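Putative amidohydrolase/peptidase (Burkholderia cenocepacia, PDB 4WJB) probably hydrolyses carbon-nitrogen bonds other than peptide bonds, as a zinc-dependent member of the peptidase M20 family. Local coordinates at residues His302-Asp305 and Ala306-Asp309; Ile259-Val262 and Glu263-Arg267; Leu28-Met31 and Ala32-Gly35; Thr48-Asp51 and Arg52-Arg55; Ala416-Gln419 and Ser420-Ala424. All coordinates share one frame; numbering follows the deposited sequence.

Interaction 1: His302-Asp305 and Ala306-Asp309; sequences HPDD and AVLD
The OD1 of D304 accepts the backbone N-H of A306 at 2.8 Å. This is the N-cap bond of helix 305-326, just after strand 289-302. A306 N comes from above the D304 carboxylate plane, 39° out of it. The main-chain O of D304 starts the helix ladder by accepting L308 N at 3.1 Å, and D305 O takes D309 N in the next rung. D304 N donates to H302 ND1 at 2.9 Å. This bond and the packing on both faces help to hold the imidazole ring. V307 crosses the ring at about a right angle: its CG1 sits over the centre of one face, 3.5 Å from the centroid of H302, a CH-pi contact. The CD of P303 lies over the opposite face. V307 CG2 reaches H302 CE1 at 3.5 Å and also leans on D304 CB. L308 places CD2 against H302 CB. The carboxylates of D305 and D309 both form salt bridges with R227 of strand 217-234. D304 thus gives acceptors to two N-H groups of the first turn, those of A306 and L308, and the acidic residues there probably interact favourably with the helix dipole.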
loop_
_atom_site.group_PDB
_atom_site.type_symbol
_atom_site.label_atom_id
_atom_site.label_comp_id
_atom_site.label_asym_id
_atom_site.label_seq_id
_atom_site.Cartn_x
_atom_site.Cartn_y
_atom_site.Cartn_z
ATOM N N HIS A 302 -16.682 18.261 2.505
ATOM C CA HIS A 302 -17.370 19.346 1.805
ATOM C C HIS A 302 -18.360 20.023 2.749
ATOM O O HIS A 302 -18.976 19.358 3.580
ATOM C CB HIS A 302 -18.107 18.818 0.571
ATOM C CG HIS A 302 -18.466 19.878 -0.423
ATOM N ND1 HIS A 302 -19.624 20.621 -0.337
ATOM C CD2 HIS A 302 -17.820 20.318 -1.531
ATOM C CE1 HIS A 302 -19.673 21.474 -1.345
ATOM N NE2 HIS A 302 -18.592 21.308 -2.087
ATOM N N PRO A 303 -18.525 21.348 2.621
ATOM C CA PRO A 303 -19.461 22.073 3.491
ATOM C C PRO A 303 -20.933 21.803 3.173
ATOM O O PRO A 303 -21.804 22.224 3.934
ATOM C CB PRO A 303 -19.122 23.542 3.218
ATOM C CG PRO A 303 -18.559 23.541 1.822
ATOM C CD PRO A 303 -17.767 22.258 1.743
ATOM N N ASP A 304 -21.206 21.125 2.062
ATOM C CA ASP A 304 -22.581 20.883 1.625
ATOM C C ASP A 304 -22.912 19.395 1.693
ATOM O O ASP A 304 -22.285 18.584 1.007
ATOM C CB ASP A 304 -22.784 21.411 0.197
ATOM C CG ASP A 304 -24.244 21.416 -0.238
ATOM O OD1 ASP A 304 -25.066 20.672 0.337
ATOM O OD2 ASP A 304 -24.570 22.173 -1.178
ATOM N N ASP A 305 -23.904 19.039 2.504
ATOM C CA ASP A 305 -24.286 17.635 2.655
ATOM C C ASP A 305 -24.867 17.053 1.366
ATOM O O ASP A 305 -24.739 15.856 1.111
ATOM C CB ASP A 305 -25.295 17.466 3.795
ATOM C CG ASP A 305 -24.812 16.495 4.854
ATOM O OD1 ASP A 305 -23.697 15.950 4.700
ATOM O OD2 ASP A 305 -25.544 16.270 5.838
ATOM N N ALA A 306 -25.509 17.896 0.563
ATOM C CA ALA A 306 -26.052 17.459 -0.720
ATOM C C ALA A 306 -24.934 17.015 -1.653
ATOM O O ALA A 306 -25.062 16.010 -2.354
ATOM C CB ALA A 306 -26.872 18.568 -1.363
ATOM N N VAL A 307 -23.837 17.768 -1.655
ATOM C CA VAL A 307 -22.660 17.412 -2.442
ATOM C C VAL A 307 -22.036 16.111 -1.931
ATOM O O VAL A 307 -21.646 15.249 -2.719
ATOM C CB VAL A 307 -21.604 18.542 -2.425
ATOM C CG1 VAL A 307 -20.271 18.052 -2.982
ATOM C CG2 VAL A 307 -22.111 19.745 -3.207
ATOM N N LEU A 308 -21.954 15.969 -0.611
ATOM C CA LEU A 308 -21.461 14.734 -0.010
ATOM C C LEU A 308 -22.323 13.544 -0.429
ATOM O O LEU A 308 -21.810 12.447 -0.654
ATOM C CB LEU A 308 -21.416 14.857 1.517
ATOM C CG LEU A 308 -20.281 15.724 2.071
ATOM C CD1 LEU A 308 -20.390 15.861 3.582
ATOM C CD2 LEU A 308 -18.914 15.163 1.685
ATOM N N ASP A 309 -23.630 13.765 -0.542
ATOM C CA ASP A 309 -24.529 12.722 -1.027
ATOM C C ASP A 309 -24.196 12.353 -2.467
ATOM O O ASP A 309 -24.203 11.177 -2.832
ATOM C CB ASP A 309 -25.988 13.164 -0.931
ATOM C CG ASP A 309 -26.523 13.105 0.484
ATOM O OD1 ASP A 309 -25.874 12.476 1.345
ATOM O OD2 ASP A 309 -27.599 13.688 0.733
#

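Interaction 2: Ile259-Val262 and Glu263-Arg267; sequences ISFV and EVLGR
F261 O accepts L265 N at 2.8 Å, the shortest of four successive i to i+4 bonds here. The others run from E263 N to I259 O, from V264 N to S260 O and from G266 N to V262 O. The S260 carbonyl has a second partner. A water donates to S260 O at 2.7 Å and to E263 OE2 at 2.8 Å, tying the E263 carboxylate back to the preceding turn. E263 also faces R267 one turn on. Its CD lies over the centre of one face of the R267 guanidinium, and E263 OE1 is 3.3 Å from R267 NH2. The oxygen stands well out of the guanidinium plane, so this salt bridge rests on charge alone.

The apolar side is carried by F261 and L265. F261 has CG anti to its backbone N (chi1 -174°), which swings the ring forward along the helix. There CE2 meets L265 CD1 at 3.5 Å and CZ meets L265 CD2 at 3.7 Å, so both methyls of the leucine touch the ring, CD1 obliquely. V264 CG1 only grazes F261 CD1, at 4.4 Å. L265 also packs on L311 and A314 of helix 305-326 and on F300, while V262 covers A275 of strand 274-283 and V298 of strand 289-302. I259 and S260 touch A256 of the second subunit, and E263 touches its V253. The arrangement is a regular amphipathic helix laid on a sheet, within the M20 dimerisation domain and at its subunit interface.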
loop_
_atom_site.group_PDB
_atom_site.type_symbol
_atom_site.label_atom_id
_atom_site.label_comp_id
_atom_site.label_asym_id
_atom_site.label_seq_id
_atom_site.Cartn_x
_atom_site.Cartn_y
_atom_site.Cartn_z
ATOM N N ILE A 259 -8.601 5.082 -7.201
ATOM C CA ILE A 259 -7.787 6.162 -6.650
ATOM C C ILE A 259 -7.793 7.358 -7.599
ATOM O O ILE A 259 -7.967 8.506 -7.177
ATOM C CB ILE A 259 -6.337 5.690 -6.389
ATOM C CG1 ILE A 259 -6.318 4.650 -5.269
ATOM C CG2 ILE A 259 -5.435 6.860 -6.026
ATOM C CD1 ILE A 259 -4.974 3.975 -5.075
ATOM N N SER A 260 -7.625 7.077 -8.886
ATOM C CA SER A 260 -7.655 8.111 -9.913
ATOM C C SER A 260 -9.029 8.759 -9.993
ATOM O O SER A 260 -9.142 9.974 -10.206
ATOM C CB SER A 260 -7.275 7.528 -11.279
ATOM O OG SER A 260 -5.951 7.029 -11.268
ATOM N N PHE A 261 -10.073 7.950 -9.821
ATOM C CA PHE A 261 -11.434 8.470 -9.902
ATOM C C PHE A 261 -11.763 9.348 -8.702
ATOM O O PHE A 261 -12.479 10.342 -8.833
ATOM C CB PHE A 261 -12.456 7.339 -10.012
ATOM C CG PHE A 261 -13.855 7.824 -10.253
ATOM C CD1 PHE A 261 -14.200 8.383 -11.466
ATOM C CD2 PHE A 261 -14.818 7.738 -9.263
ATOM C CE1 PHE A 261 -15.488 8.846 -11.694
ATOM C CE2 PHE A 261 -16.107 8.194 -9.486
ATOM C CZ PHE A 261 -16.440 8.753 -10.699
ATOM N N VAL A 262 -11.246 8.973 -7.534
ATOM C CA VAL A 262 -11.458 9.763 -6.328
ATOM C C VAL A 262 -10.899 11.166 -6.541
ATOM O O VAL A 262 -11.551 12.152 -6.205
ATOM C CB VAL A 262 -10.811 9.111 -5.083
ATOM C CG1 VAL A 262 -10.746 10.106 -3.923
ATOM C CG2 VAL A 262 -11.596 7.873 -4.670
ATOM N N GLU A 263 -9.711 11.254 -7.135
ATOM C CA GLU A 263 -9.141 12.554 -7.468
ATOM C C GLU A 263 -10.037 13.318 -8.435
ATOM O O GLU A 263 -10.237 14.523 -8.286
ATOM C CB GLU A 263 -7.748 12.415 -8.076
ATOM C CG GLU A 263 -7.119 13.772 -8.375
ATOM C CD GLU A 263 -5.784 13.665 -9.072
ATOM O OE1 GLU A 263 -4.753 13.971 -8.429
ATOM O OE2 GLU A 263 -5.765 13.283 -10.263
ATOM N N VAL A 264 -10.571 12.611 -9.424
ATOM C CA VAL A 264 -11.500 13.214 -10.379
ATOM C C VAL A 264 -12.713 13.808 -9.664
ATOM O O VAL A 264 -13.165 14.918 -9.981
ATOM C CB VAL A 264 -11.967 12.180 -11.427
ATOM C CG1 VAL A 264 -13.281 12.619 -12.081
ATOM C CG2 VAL A 264 -10.881 11.954 -12.472
ATOM N N LEU A 265 -13.233 13.076 -8.685
ATOM C CA LEU A 265 -14.388 13.549 -7.928
ATOM C C LEU A 265 -14.077 14.819 -7.128
ATOM O O LEU A 265 -14.874 15.752 -7.117
ATOM C CB LEU A 265 -14.902 12.449 -6.997
ATOM C CG LEU A 265 -15.606 11.285 -7.702
ATOM C CD1 LEU A 265 -16.130 10.289 -6.682
ATOM C CD2 LEU A 265 -16.739 11.791 -8.593
ATOM N N GLY A 266 -12.926 14.852 -6.460
ATOM C CA GLY A 266 -12.529 16.027 -5.705
ATOM C C GLY A 266 -12.413 17.246 -6.598
ATOM O O GLY A 266 -12.910 18.331 -6.273
ATOM N N ARG A 267 -11.776 17.062 -7.748
ATOM C CA ARG A 267 -11.566 18.161 -8.684
ATOM C C ARG A 267 -12.853 18.561 -9.389
ATOM O O ARG A 267 -12.992 19.699 -9.841
ATOM C CB ARG A 267 -10.495 17.780 -9.710
ATOM C CG ARG A 267 -9.133 17.543 -9.081
ATOM C CD ARG A 267 -8.067 17.241 -10.127
ATOM N NE ARG A 267 -6.737 17.210 -9.523
ATOM C CZ ARG A 267 -5.608 17.017 -10.196
ATOM N NH1 ARG A 267 -5.640 16.838 -11.510
ATOM N NH2 ARG A 267 -4.447 17.013 -9.555
HETATM O O HOH W 1 -7.429 11.485 -11.567
#

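Interaction 3: Leu28-Met31 and Ala32-Gly35; sequences LERM and AQIG
M31 and I34 form the tight side of this helix end, where helix 21-31 closes in a type I beta turn from M31 to I34. M31 has CG anti to its backbone N and bends at chi2. Together these turn SD toward the isoleucine, and SD meets I34 CD1 at 3.9 Å. Both residues are buried. M31 also packs on I109 and L113 of helix 109-124, and on S54 of helix 49-64. The backbone here departs step by step from the alpha pattern. A32 N still donates to L28 O at 3.0 Å, a full helical bond. Q33 N then turns to R30 O at 3.2 Å, and I34 N to M31 O at 3.0 Å. In these last two the donor stands above the carbonyl plane, 64° out of it at R30 O and 52° at M31 O, as the chain tightens to i to i+3 spacing.

The other side is looser and nearer solvent. Q33 is exposed, and its extended side chain crosses that of R30 at about a right angle. The flat ends are nevertheless nearly parallel, with guanidinium and amide planes 15° apart. Q33 OE1 approaches R30 CD at 3.6 Å. R30 bends at chi2, which brings its guanidinium back over the turn, and its side chain touches L57 and W61 of helix 49-64. At the guanidinium edge, R30 NH1 comes within 4.0 Å of I34 CG1.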
loop_
_atom_site.group_PDB
_atom_site.type_symbol
_atom_site.label_atom_id
_atom_site.label_comp_id
_atom_site.label_asym_id
_atom_site.label_seq_id
_atom_site.Cartn_x
_atom_site.Cartn_y
_atom_site.Cartn_z
ATOM N N LEU A 28 1.643 37.250 23.129
ATOM C CA LEU A 28 1.894 35.983 22.435
ATOM C C LEU A 28 3.321 35.483 22.676
ATOM O O LEU A 28 3.541 34.290 22.910
ATOM C CB LEU A 28 1.627 36.137 20.935
ATOM C CG LEU A 28 0.149 36.276 20.559
ATOM C CD1 LEU A 28 -0.012 36.841 19.151
ATOM C CD2 LEU A 28 -0.557 34.934 20.684
ATOM N N GLU A 29 4.288 36.393 22.616
ATOM C CA GLU A 29 5.679 36.041 22.895
ATOM C C GLU A 29 5.838 35.534 24.331
ATOM O O GLU A 29 6.526 34.546 24.578
ATOM C CB GLU A 29 6.601 37.241 22.654
ATOM C CG GLU A 29 6.692 37.684 21.196
ATOM C CD GLU A 29 7.423 36.684 20.317
ATOM O OE1 GLU A 29 8.663 36.588 20.433
ATOM O OE2 GLU A 29 6.758 35.996 19.510
ATOM N N ARG A 30 5.184 36.210 25.272
ATOM C CA ARG A 30 5.270 35.850 26.686
ATOM C C ARG A 30 4.639 34.487 26.967
ATOM O O ARG A 30 5.211 33.653 27.674
ATOM C CB ARG A 30 4.604 36.929 27.546
ATOM C CG ARG A 30 4.418 36.549 29.009
ATOM C CD ARG A 30 5.751 36.366 29.722
ATOM N NE ARG A 30 5.557 36.093 31.145
ATOM C CZ ARG A 30 5.449 34.874 31.668
ATOM N NH1 ARG A 30 5.520 33.804 30.886
ATOM N NH2 ARG A 30 5.270 34.723 32.974
ATOM N N MET A 31 3.459 34.258 26.409
ATOM C CA MET A 31 2.767 32.999 26.640
ATOM C C MET A 31 3.531 31.846 25.988
ATOM O O MET A 31 3.539 30.731 26.504
ATOM C CB MET A 31 1.336 33.066 26.108
ATOM C CG MET A 31 0.478 31.889 26.527
ATOM S SD MET A 31 0.066 31.920 28.286
ATOM C CE MET A 31 -1.163 33.217 28.354
ATOM N N ALA A 32 4.200 32.130 24.873
ATOM C CA ALA A 32 4.933 31.104 24.129
ATOM C C ALA A 32 6.153 30.604 24.899
ATOM O O ALA A 32 6.759 29.602 24.535
ATOM C CB ALA A 32 5.353 31.634 22.769
ATOM N N GLN A 33 6.512 31.309 25.966
ATOM C CA GLN A 33 7.595 30.865 26.832
ATOM C C GLN A 33 7.178 29.631 27.627
ATOM O O GLN A 33 8.005 28.778 27.958
ATOM C CB GLN A 33 8.009 31.985 27.786
ATOM C CG GLN A 33 8.480 33.250 27.094
ATOM C CD GLN A 33 8.738 34.371 28.076
ATOM O OE1 GLN A 33 8.603 34.191 29.285
ATOM N NE2 GLN A 33 9.104 35.540 27.563
ATOM N N ILE A 34 5.890 29.544 27.937
ATOM C CA ILE A 34 5.382 28.458 28.764
ATOM C C ILE A 34 5.262 27.179 27.939
ATOM O O ILE A 34 4.321 27.005 27.161
ATOM C CB ILE A 34 4.028 28.823 29.392
ATOM C CG1 ILE A 34 4.137 30.167 30.125
ATOM C CG2 ILE A 34 3.568 27.738 30.354
ATOM C CD1 ILE A 34 2.825 30.645 30.716
ATOM N N GLY A 35 6.236 26.293 28.112
ATOM C CA GLY A 35 6.303 25.067 27.337
ATOM C C GLY A 35 7.100 25.235 26.054
ATOM O O GLY A 35 6.930 24.463 25.109
#

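Interaction 4: Thr48-Asp51 and Arg52-Arg55; sequences TDLD and RESR
The R55 guanidinium meets D51 at its edge, where D51 CG and a bridging water lie close to its plane. The two flat groups stand almost perpendicular, 83° apart. R55 NE donates to D51 OD2 at 3.1 Å in an i to i+4 salt bridge on the first turns of helix 49-64. The donor comes from above the carboxylate plane, 52° out of it. A water donates to the same OD2 at 2.7 Å and accepts from R55 NH2, closing a second link. L47 N also donates to OD2, so this buried oxygen has three donors. The other ends of R55 are held by G75 O and the hydroxyl of T139, and Y185 adds a cation-pi contact.

T48 is the N-cap: its OG1 accepts D51 N at 3.2 Å and also bonds to L45 O. D49 and R52 lie side by side, pointing the same way. The hydrogen bond in their salt bridge is weak; D49 OD1 has a stronger partner in R182. A second water donates to D51 OD1 at 2.7 Å and makes a weak bond to S54 OG. D49 OD1 lies at the edge of the R52 guanidinium, near its plane, 3.4 Å from NH1.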
loop_
_atom_site.group_PDB
_atom_site.type_symbol
_atom_site.label_atom_id
_atom_site.label_comp_id
_atom_site.label_asym_id
_atom_site.label_seq_id
_atom_site.Cartn_x
_atom_site.Cartn_y
_atom_site.Cartn_z
ATOM N N THR A 48 -1.557 19.683 32.175
ATOM C CA THR A 48 -0.218 19.604 32.751
ATOM C C THR A 48 0.039 20.848 33.606
ATOM O O THR A 48 -0.765 21.777 33.604
ATOM C CB THR A 48 0.867 19.503 31.662
ATOM O OG1 THR A 48 0.773 20.643 30.792
ATOM C CG2 THR A 48 0.693 18.213 30.847
ATOM N N ASP A 49 1.157 20.870 34.326
ATOM C CA ASP A 49 1.535 22.059 35.087
ATOM C C ASP A 49 1.810 23.246 34.160
ATOM O O ASP A 49 1.597 24.402 34.535
ATOM C CB ASP A 49 2.755 21.777 35.967
ATOM C CG ASP A 49 2.390 21.079 37.266
ATOM O OD1 ASP A 49 1.194 21.090 37.627
ATOM O OD2 ASP A 49 3.296 20.532 37.931
ATOM N N LEU A 50 2.275 22.959 32.947
ATOM C CA LEU A 50 2.488 24.004 31.950
ATOM C C LEU A 50 1.165 24.607 31.492
ATOM O O LEU A 50 1.066 25.818 31.277
ATOM C CB LEU A 50 3.267 23.448 30.753
ATOM C CG LEU A 50 4.748 23.183 31.028
ATOM C CD1 LEU A 50 5.385 22.413 29.880
ATOM C CD2 LEU A 50 5.495 24.491 31.278
ATOM N N ASP A 51 0.148 23.764 31.335
ATOM C CA ASP A 51 -1.186 24.243 30.995
ATOM C C ASP A 51 -1.729 25.109 32.133
ATOM O O ASP A 51 -2.318 26.167 31.905
ATOM C CB ASP A 51 -2.134 23.071 30.715
ATOM C CG ASP A 51 -3.495 23.527 30.219
ATOM O OD1 ASP A 51 -3.566 24.619 29.615
ATOM O OD2 ASP A 51 -4.492 22.795 30.421
ATOM N N ARG A 52 -1.524 24.634 33.358
ATOM C CA ARG A 52 -1.933 25.349 34.565
ATOM C C ARG A 52 -1.287 26.732 34.646
ATOM O O ARG A 52 -1.953 27.722 34.964
ATOM C CB ARG A 52 -1.572 24.521 35.804
ATOM C CG ARG A 52 -1.848 25.192 37.149
ATOM C CD ARG A 52 -0.977 24.543 38.214
ATOM N NE ARG A 52 -1.605 24.495 39.529
ATOM C CZ ARG A 52 -1.273 23.621 40.477
ATOM N NH1 ARG A 52 -0.327 22.714 40.245
ATOM N NH2 ARG A 52 -1.892 23.645 41.653
ATOM N N GLU A 53 0.012 26.793 34.366
ATOM C CA GLU A 53 0.734 28.059 34.388
ATOM C C GLU A 53 0.149 29.015 33.359
ATOM O O GLU A 53 -0.024 30.203 33.628
ATOM C CB GLU A 53 2.226 27.847 34.127
ATOM C CG GLU A 53 3.032 29.135 34.187
ATOM C CD GLU A 53 4.504 28.928 33.892
ATOM O OE1 GLU A 53 4.923 27.765 33.689
ATOM O OE2 GLU A 53 5.243 29.935 33.868
ATOM N N SER A 54 -0.164 28.481 32.183
ATOM C CA SER A 54 -0.769 29.263 31.113
ATOM C C SER A 54 -2.149 29.782 31.514
ATOM O O SER A 54 -2.498 30.941 31.259
ATOM C CB SER A 54 -0.874 28.422 29.838
ATOM O OG SER A 54 -1.494 29.165 28.807
ATOM N N ARG A 55 -2.935 28.911 32.136
ATOM C CA ARG A 55 -4.264 29.283 32.615
ATOM C C ARG A 55 -4.172 30.371 33.689
ATOM O O ARG A 55 -4.910 31.358 33.657
ATOM C CB ARG A 55 -4.992 28.052 33.164
ATOM C CG ARG A 55 -5.421 27.041 32.098
ATOM C CD ARG A 55 -5.679 25.662 32.705
ATOM N NE ARG A 55 -6.430 24.808 31.788
ATOM C CZ ARG A 55 -7.741 24.614 31.865
ATOM N NH1 ARG A 55 -8.446 25.206 32.825
ATOM N NH2 ARG A 55 -8.351 23.831 30.986
HETATM O O HOH W 2 -6.611 22.605 28.733
HETATM O O HOH W 3 -2.114 26.014 27.856
#

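Interaction 5: Ala416-Gln419 and Ser420-Ala424; sequences AVLQ and SAQEA
S420 turns its side chain back on the helix it belongs to. CB rests 3.6 Å from A416 O. OG takes the position between the backbone N and the carbonyl carbon (chi1 59°), which brings it to two carbonyls of the preceding turn. It lies 3.0 Å from V417 O and 3.1 Å from A416 O, and its single proton may go to either. Both carbonyls are also used by the main chain: S420 N donates to A416 O and A421 N to V417 O. Next comes an i to i+3 bond, Q422 N to Q419 O at 3.3 Å, with the donor 68° out of the carbonyl plane. Q422 CG lies 3.1 Å from L418 O; the bend at chi2 brings NE2 to 3.9 Å from L418 CD1. Its amide is anchored on E130 N and E128 O. E423 lays CG against Q419 O at 3.3 Å and sends its carboxylate to H197 and R346. V417, S420 and A421 pack on V91 of strand 91-96, and V417 and A421 also on V133 of strand 133-138. On another side, A416 and Q419 touch T350 of helix 345-357, so the C-terminal helix 403-421 is set between sheet and helix.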
loop_
_atom_site.group_PDB
_atom_site.type_symbol
_atom_site.label_atom_id
_atom_site.label_comp_id
_atom_site.label_asym_id
_atom_site.label_seq_id
_atom_site.Cartn_x
_atom_site.Cartn_y
_atom_site.Cartn_z
ATOM N N ALA A 416 -16.156 42.762 15.395
ATOM C CA ALA A 416 -17.229 41.776 15.407
ATOM C C ALA A 416 -17.854 41.649 16.798
ATOM O O ALA A 416 -19.079 41.687 16.946
ATOM C CB ALA A 416 -16.709 40.420 14.935
ATOM N N VAL A 417 -17.003 41.485 17.808
ATOM C CA VAL A 417 -17.461 41.332 19.184
ATOM C C VAL A 417 -18.184 42.588 19.631
ATOM O O VAL A 417 -19.254 42.523 20.247
ATOM C CB VAL A 417 -16.291 41.034 20.143
ATOM C CG1 VAL A 417 -16.716 41.244 21.598
ATOM C CG2 VAL A 417 -15.779 39.621 19.918
ATOM N N LEU A 418 -17.602 43.734 19.299
ATOM C CA LEU A 418 -18.194 45.016 19.647
ATOM C C LEU A 418 -19.595 45.156 19.054
ATOM O O LEU A 418 -20.533 45.492 19.767
ATOM C CB LEU A 418 -17.308 46.164 19.174
ATOM C CG LEU A 418 -17.833 47.555 19.519
ATOM C CD1 LEU A 418 -18.095 47.667 21.016
ATOM C CD2 LEU A 418 -16.863 48.626 19.054
ATOM N N GLN A 419 -19.740 44.876 17.760
ATOM C CA GLN A 419 -21.041 45.007 17.104
ATOM C C GLN A 419 -22.100 44.110 17.752
ATOM O O GLN A 419 -23.221 44.549 18.012
ATOM C CB GLN A 419 -20.938 44.685 15.610
ATOM C CG GLN A 419 -22.277 44.752 14.893
ATOM C CD GLN A 419 -22.174 44.458 13.411
ATOM O OE1 GLN A 419 -21.110 44.591 12.809
ATOM N NE2 GLN A 419 -23.286 44.046 12.815
ATOM N N SER A 420 -21.741 42.858 18.020
ATOM C CA SER A 420 -22.694 41.895 18.562
ATOM C C SER A 420 -23.040 42.184 20.021
ATOM O O SER A 420 -24.153 41.901 20.463
ATOM C CB SER A 420 -22.150 40.473 18.427
ATOM O OG SER A 420 -20.921 40.335 19.113
ATOM N N ALA A 421 -22.086 42.753 20.755
ATOM C CA ALA A 421 -22.286 43.098 22.165
ATOM C C ALA A 421 -23.118 44.365 22.343
ATOM O O ALA A 421 -23.533 44.693 23.460
ATOM C CB ALA A 421 -20.942 43.259 22.864
ATOM N N GLN A 422 -23.353 45.085 21.252
ATOM C CA GLN A 422 -24.170 46.294 21.323
ATOM C C GLN A 422 -25.564 46.055 20.754
ATOM O O GLN A 422 -26.399 46.958 20.738
ATOM C CB GLN A 422 -23.495 47.453 20.588
ATOM C CG GLN A 422 -22.113 47.822 21.111
ATOM C CD GLN A 422 -22.136 48.582 22.427
ATOM O OE1 GLN A 422 -22.991 48.354 23.286
ATOM N NE2 GLN A 422 -21.181 49.491 22.592
ATOM N N GLU A 423 -25.807 44.833 20.293
ATOM C CA GLU A 423 -27.121 44.448 19.787
ATOM C C GLU A 423 -28.124 44.231 20.916
ATOM O O GLU A 423 -27.844 43.516 21.880
ATOM C CB GLU A 423 -27.011 43.179 18.940
ATOM C CG GLU A 423 -26.241 43.367 17.653
ATOM C CD GLU A 423 -26.192 42.103 16.818
ATOM O OE1 GLU A 423 -26.326 41.003 17.392
ATOM O OE2 GLU A 423 -26.035 42.215 15.586
ATOM N N ALA A 424 -29.301 44.834 20.782
ATOM C CA ALA A 424 -30.329 44.755 21.815
ATOM C C ALA A 424 -31.054 43.411 21.797
ATOM O O ALA A 424 -31.791 43.081 22.728
ATOM C CB ALA A 424 -31.326 45.893 21.654
ATOM O OXT ALA A 424 -30.924 42.625 20.856
#

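Overall arrangement
The five contacts fall into three regions. Interactions 3 and 4 touch: M31 SD lies 3.2 Å from S54 OG, and I34 CG2 packs on L50 O, so the end of helix 21-31 sits against the start of helix 49-64. This pair is nearest the metal site, with L28 about 12 Å and D51 about 13 Å, by side chain, from the bound zinc. Interactions 1 and 2 belong to the dimerisation domain, their centres 16 Å apart; L265 reaches helix 305-326, which interaction 1 caps. Their centres lie 40 to 44 Å from those of interactions 3 and 4. Interaction 5 closes the chain, its centre about 30 Å from that of interaction 3.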